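PDB 3ZID: tubulin-like protein CetZ from Methanosaeta thermophila, which binds GTP as a tubulin/FtsZ-family GTPase of the archaeal cytoskeleton and is probably involved in the control of cell shape. Local coordinates for residues 44-55 / 63-71. Sequence-based numbering, arbitrary orientation.
Sequences ETIAINTAINDL and AKDRLHVPN
The H68 ring has I52 CB over the centre of one face, 3.7 Å from the centroid in a CH-pi contact, and P70 CA toward the rim of the opposite face. At its edge, NE2 donates to T50 O (3.3 Å); the oxygen lies near the ring plane, but the donor sits well above the carbonyl plane, and the N-H...O angle is only 140°. CG anti to the backbone N (chi1 -173°) carries the ring across to the turn that leaves strand 44-49. With an alanine here, T50 O is likely to lose this donor and a gap to open against I52. R66 NH1 comes within 2.8 Å of L55 O at an angle too poor for a hydrogen bond, while NE bonds T61 O. Strand 66-68 edges the parallel Rossmann-like sheet of the GTPase domain, joined to 44-49 through helix 52-56 as a beta-alpha-beta unit. Hydrogen bonds from A47 N to D65 O and L67 N to A47 O (both 2.8 Å) begin the parallel ladder; N49 N to L67 O and V69 N to N49 O continue it. I48 CG2 meets V69 CG2 at 3.7 Å, on the side where helix 79-98 packs. N49 OD1 takes A51 N in an Asx turn, and its ND2 reaches N14 of the GTP site. Toward the other end, one water links E44 OE1, T45 N and D65 OD2; E44 also salt-bridges R42 and R100, and D65 OD1 pairs with K64 NZ (2.9 Å) and R100.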
ATOM      1  N   GLU A  44      -5.354 -17.240  -1.912  1.00 35.73           N
ATOM      2  CA  GLU A  44      -4.329 -17.715  -0.990  1.00 35.14           C
ATOM      3  C   GLU A  44      -3.646 -16.550  -0.291  1.00 32.35           C
ATOM      4  O   GLU A  44      -3.416 -15.495  -0.878  1.00 27.54           O
ATOM      5  CB  GLU A  44      -3.288 -18.553  -1.735  1.00 43.54           C
ATOM      6  CG  GLU A  44      -3.869 -19.774  -2.432  1.00 49.62           C
ATOM      7  CD  GLU A  44      -4.023 -20.969  -1.514  1.00 51.68           C
ATOM      8  OE1 GLU A  44      -3.738 -20.847  -0.309  1.00 54.42           O
ATOM      9  OE2 GLU A  44      -4.456 -22.032  -1.995  1.00 61.75           O
ATOM     10  N   THR A  45      -3.341 -16.741   0.982  1.00 27.38           N
ATOM     11  CA  THR A  45      -2.720 -15.703   1.759  1.00 31.01           C
ATOM     12  C   THR A  45      -1.501 -16.265   2.449  1.00 28.03           C
ATOM     13  O   THR A  45      -1.563 -17.338   3.045  1.00 26.57           O
ATOM     14  CB  THR A  45      -3.689 -15.142   2.812  1.00 33.96           C
ATOM     15  OG1 THR A  45      -4.047 -16.175   3.737  1.00 31.40           O
ATOM     16  CG2 THR A  45      -4.946 -14.608   2.145  1.00 28.78           C
ATOM     17  N   ILE A  46      -0.387 -15.546   2.354  1.00 27.87           N
ATOM     18  CA  ILE A  46       0.803 -15.900   3.114  1.00 24.86           C
ATOM     19  C   ILE A  46       1.325 -14.670   3.813  1.00 21.98           C
ATOM     20  O   ILE A  46       1.564 -13.655   3.176  1.00 23.23           O
ATOM     21  CB  ILE A  46       1.920 -16.466   2.240  1.00 26.01           C
ATOM     22  CG1 ILE A  46       1.394 -17.619   1.393  1.00 25.50           C
ATOM     23  CG2 ILE A  46       3.083 -16.971   3.118  1.00 20.95           C
ATOM     24  CD1 ILE A  46       2.407 -18.094   0.388  1.00 31.61           C
ATOM     25  N   ALA A  47       1.446 -14.757   5.133  1.00 22.36           N
ATOM     26  CA  ALA A  47       2.078 -13.717   5.913  1.00 19.92           C
ATOM     27  C   ALA A  47       3.562 -14.057   6.039  1.00 24.04           C
ATOM     28  O   ALA A  47       3.924 -15.097   6.575  1.00 24.63           O
ATOM     29  CB  ALA A  47       1.444 -13.636   7.268  1.00 22.08           C
ATOM     30  N   ILE A  48       4.421 -13.173   5.555  1.00 27.13           N
ATOM     31  CA  ILE A  48       5.856 -13.429   5.583  1.00 22.78           C
ATOM     32  C   ILE A  48       6.528 -12.422   6.524  1.00 20.08           C
ATOM     33  O   ILE A  48       6.243 -11.219   6.473  1.00 22.33           O
ATOM     34  CB  ILE A  48       6.435 -13.354   4.151  1.00 25.51           C
ATOM     35  CG1 ILE A  48       5.607 -14.249   3.217  1.00 25.40           C
ATOM     36  CG2 ILE A  48       7.919 -13.755   4.139  1.00 27.72           C
ATOM     37  CD1 ILE A  48       5.928 -14.144   1.743  1.00 20.73           C
ATOM     38  N   ASN A  49       7.408 -12.923   7.393  1.00 23.44           N
ATOM     39  CA  ASN A  49       8.128 -12.079   8.344  1.00 23.46           C
ATOM     40  C   ASN A  49       9.421 -12.717   8.852  1.00 28.39           C
ATOM     41  O   ASN A  49       9.545 -13.936   8.913  1.00 33.63           O
ATOM     42  CB  ASN A  49       7.233 -11.742   9.539  1.00 22.04           C
ATOM     43  CG  ASN A  49       7.512 -10.367  10.112  1.00 27.98           C
ATOM     44  OD1 ASN A  49       8.663  -9.912  10.160  1.00 26.93           O
ATOM     45  ND2 ASN A  49       6.452  -9.678  10.529  1.00 22.44           N
ATOM     46  N   THR A  50      10.378 -11.873   9.216  1.00 31.28           N
ATOM     47  CA  THR A  50      11.620 -12.329   9.819  1.00 32.63           C
ATOM     48  C   THR A  50      11.501 -12.298  11.332  1.00 32.67           C
ATOM     49  O   THR A  50      12.370 -12.798  12.030  1.00 40.38           O
ATOM     50  CB  THR A  50      12.781 -11.412   9.445  1.00 30.36           C
ATOM     51  OG1 THR A  50      12.469 -10.064   9.833  1.00 32.44           O
ATOM     52  CG2 THR A  50      13.047 -11.465   7.949  1.00 27.91           C
ATOM     53  N   ALA A  51      10.430 -11.704  11.840  1.00 30.81           N
ATOM     54  CA  ALA A  51      10.218 -11.639  13.282  1.00 29.74           C
ATOM     55  C   ALA A  51       9.085 -12.570  13.681  1.00 36.31           C
ATOM     56  O   ALA A  51       7.925 -12.321  13.356  1.00 37.71           O
ATOM     57  CB  ALA A  51       9.926 -10.211  13.710  1.00 25.11           C
ATOM     58  N   ILE A  52       9.421 -13.664  14.358  1.00 35.86           N
ATOM     59  CA  ILE A  52       8.414 -14.677  14.672  1.00 38.88           C
ATOM     60  C   ILE A  52       7.348 -14.176  15.654  1.00 32.97           C
ATOM     61  O   ILE A  52       6.207 -14.638  15.610  1.00 42.16           O
ATOM     62  CB  ILE A  52       9.052 -16.018  15.147  1.00 43.49           C
ATOM     63  CG1 ILE A  52       7.999 -17.130  15.178  1.00 47.37           C
ATOM     64  CG2 ILE A  52       9.766 -15.861  16.480  1.00 44.67           C
ATOM     65  CD1 ILE A  52       8.546 -18.468  15.578  1.00 52.03           C
ATOM     66  N   ASN A  53       7.703 -13.232  16.525  1.00 30.69           N
ATOM     67  CA  ASN A  53       6.700 -12.608  17.407  1.00 41.48           C
ATOM     68  C   ASN A  53       5.537 -11.995  16.634  1.00 40.69           C
ATOM     69  O   ASN A  53       4.393 -12.102  17.055  1.00 45.60           O
ATOM     70  CB  ASN A  53       7.315 -11.551  18.331  1.00 47.90           C
ATOM     71  CG  ASN A  53       7.991 -12.160  19.539  1.00 49.26           C
ATOM     72  OD1 ASN A  53       7.693 -13.291  19.926  1.00 49.68           O
ATOM     73  ND2 ASN A  53       8.898 -11.409  20.151  1.00 50.30           N
ATOM     74  N   ASP A  54       5.846 -11.326  15.525  1.00 38.10           N
ATOM     75  CA  ASP A  54       4.819 -10.733  14.675  1.00 35.21           C
ATOM     76  C   ASP A  54       3.865 -11.788  14.132  1.00 31.28           C
ATOM     77  O   ASP A  54       2.658 -11.583  14.135  1.00 32.11           O
ATOM     78  CB  ASP A  54       5.436  -9.971  13.500  1.00 40.84           C
ATOM     79  CG  ASP A  54       6.373  -8.861  13.936  1.00 45.89           C
ATOM     80  OD1 ASP A  54       6.495  -8.624  15.151  1.00 53.18           O
ATOM     81  OD2 ASP A  54       6.983  -8.223  13.049  1.00 44.04           O
ATOM     82  N   LEU A  55       4.411 -12.902  13.649  1.00 35.57           N
ATOM     83  CA  LEU A  55       3.584 -13.969  13.091  1.00 33.32           C
ATOM     84  C   LEU A  55       2.742 -14.619  14.178  1.00 33.90           C
ATOM     85  O   LEU A  55       1.606 -15.020  13.938  1.00 29.50           O
ATOM     86  CB  LEU A  55       4.447 -15.009  12.389  1.00 30.97           C
ATOM     87  CG  LEU A  55       5.248 -14.508  11.187  1.00 32.53           C
ATOM     88  CD1 LEU A  55       6.332 -15.517  10.835  1.00 32.09           C
ATOM     89  CD2 LEU A  55       4.335 -14.272   9.986  1.00 31.27           C
ATOM     90  N   ALA A  63      -1.929 -21.331  10.547  1.00 36.57           N
ATOM     91  CA  ALA A  63      -0.513 -21.577  10.825  1.00 38.12           C
ATOM     92  C   ALA A  63       0.269 -21.897   9.558  1.00 36.29           C
ATOM     93  O   ALA A  63       1.423 -21.496   9.413  1.00 38.00           O
ATOM     94  CB  ALA A  63      -0.366 -22.708  11.823  1.00 44.47           C
ATOM     95  N   LYS A  64      -0.374 -22.590   8.626  1.00 36.98           N
ATOM     96  CA  LYS A  64       0.254 -22.913   7.353  1.00 38.99           C
ATOM     97  C   LYS A  64       0.513 -21.685   6.491  1.00 37.64           C
ATOM     98  O   LYS A  64       1.289 -21.739   5.539  1.00 37.20           O
ATOM     99  CB  LYS A  64      -0.615 -23.885   6.578  1.00 40.93           C
ATOM    100  CG  LYS A  64      -2.048 -23.426   6.436  1.00 48.28           C
ATOM    101  CD  LYS A  64      -2.818 -24.346   5.495  1.00 53.31           C
ATOM    102  CE  LYS A  64      -2.566 -23.995   4.030  1.00 49.15           C
ATOM    103  NZ  LYS A  64      -3.422 -22.864   3.587  1.00 44.67           N
ATOM    104  N   ASP A  65      -0.147 -20.582   6.822  1.00 31.43           N
ATOM    105  CA  ASP A  65      -0.025 -19.374   6.031  1.00 33.82           C
ATOM    106  C   ASP A  65       0.895 -18.366   6.713  1.00 34.08           C
ATOM    107  O   ASP A  65       0.970 -17.204   6.309  1.00 32.71           O
ATOM    108  CB  ASP A  65      -1.408 -18.765   5.790  1.00 35.65           C
ATOM    109  CG  ASP A  65      -2.291 -19.643   4.916  1.00 43.43           C
ATOM    110  OD1 ASP A  65      -1.767 -20.588   4.291  1.00 43.44           O
ATOM    111  OD2 ASP A  65      -3.508 -19.367   4.830  1.00 44.15           O
ATOM    112  N   ARG A  66       1.582 -18.817   7.758  1.00 35.37           N
ATOM    113  CA  ARG A  66       2.537 -17.976   8.472  1.00 33.11           C
ATOM    114  C   ARG A  66       3.948 -18.449   8.206  1.00 35.96           C
ATOM    115  O   ARG A  66       4.367 -19.492   8.697  1.00 35.19           O
ATOM    116  CB  ARG A  66       2.276 -17.974   9.975  1.00 32.52           C
ATOM    117  CG  ARG A  66       0.887 -17.584  10.363  1.00 34.71           C
ATOM    118  CD  ARG A  66       0.769 -17.477  11.877  1.00 39.82           C
ATOM    119  NE  ARG A  66      -0.615 -17.257  12.275  1.00 45.32           N
ATOM    120  CZ  ARG A  66      -1.017 -17.079  13.527  1.00 50.14           C
ATOM    121  NH1 ARG A  66      -0.133 -17.093  14.513  1.00 48.26           N
ATOM    122  NH2 ARG A  66      -2.301 -16.875  13.788  1.00 52.99           N
ATOM    123  N   LEU A  67       4.656 -17.682   7.387  1.00 38.23           N
ATOM    124  CA  LEU A  67       5.986 -18.041   6.943  1.00 31.09           C
ATOM    125  C   LEU A  67       7.061 -17.249   7.682  1.00 35.81           C
ATOM    126  O   LEU A  67       7.188 -16.027   7.507  1.00 27.72           O
ATOM    127  CB  LEU A  67       6.112 -17.847   5.432  1.00 36.29           C
ATOM    128  CG  LEU A  67       7.474 -18.255   4.862  1.00 40.21           C
ATOM    129  CD1 LEU A  67       7.746 -19.720   5.144  1.00 38.82           C
ATOM    130  CD2 LEU A  67       7.528 -17.997   3.373  1.00 42.30           C
ATOM    131  N   HIS A  68       7.793 -17.945   8.549  1.00 38.51           N
ATOM    132  CA  HIS A  68       8.920 -17.353   9.249  1.00 41.83           C
ATOM    133  C   HIS A  68      10.185 -17.471   8.411  1.00 37.30           C
ATOM    134  O   HIS A  68      10.527 -18.540   7.920  1.00 35.74           O
ATOM    135  CB  HIS A  68       9.142 -18.014  10.613  1.00 43.50           C
ATOM    136  CG  HIS A  68      10.181 -17.327  11.444  1.00 44.27           C
ATOM    137  ND1 HIS A  68      11.063 -18.011  12.246  1.00 47.46           N
ATOM    138  CD2 HIS A  68      10.478 -16.014  11.594  1.00 44.55           C
ATOM    139  CE1 HIS A  68      11.862 -17.152  12.855  1.00 46.86           C
ATOM    140  NE2 HIS A  68      11.528 -15.933  12.478  1.00 47.25           N
ATOM    141  N   VAL A  69      10.856 -16.350   8.224  1.00 31.65           N
ATOM    142  CA  VAL A  69      12.129 -16.333   7.533  1.00 32.23           C
ATOM    143  C   VAL A  69      13.207 -16.047   8.564  1.00 34.77           C
ATOM    144  O   VAL A  69      13.344 -14.908   9.000  1.00 41.25           O
ATOM    145  CB  VAL A  69      12.147 -15.250   6.453  1.00 39.39           C
ATOM    146  CG1 VAL A  69      13.483 -15.240   5.746  1.00 31.81           C
ATOM    147  CG2 VAL A  69      10.974 -15.446   5.469  1.00 36.26           C
ATOM    148  N   PRO A  70      13.968 -17.070   8.978  1.00 41.51           N
ATOM    149  CA  PRO A  70      14.896 -16.825  10.091  1.00 41.16           C
ATOM    150  C   PRO A  70      15.915 -15.743   9.722  1.00 41.93           C
ATOM    151  O   PRO A  70      16.381 -15.740   8.589  1.00 48.21           O
ATOM    152  CB  PRO A  70      15.592 -18.180  10.266  1.00 43.69           C
ATOM    153  CG  PRO A  70      14.685 -19.177   9.608  1.00 45.01           C
ATOM    154  CD  PRO A  70      14.060 -18.445   8.463  1.00 41.66           C
ATOM    155  N   ASN A  71      16.211 -14.821  10.637  1.00 51.36           N
ATOM    156  CA  ASN A  71      17.329 -13.875  10.473  1.00 62.09           C
ATOM    157  C   ASN A  71      17.226 -12.963   9.241  1.00 61.26           C
ATOM    158  O   ASN A  71      17.623 -11.798   9.275  1.00 58.81           O
ATOM    159  CB  ASN A  71      18.672 -14.615  10.470  1.00 74.84           C
ATOM    160  CG  ASN A  71      18.925 -15.360  11.759  1.00 84.55           C
ATOM    161  OD1 ASN A  71      18.356 -15.027  12.798  1.00 85.93           O
ATOM    162  ND2 ASN A  71      19.791 -16.373  11.703  1.00 89.32           N
TER
HETATM  163  O   HOH W   1      -4.270 -19.327   2.059  1.00 33.36           O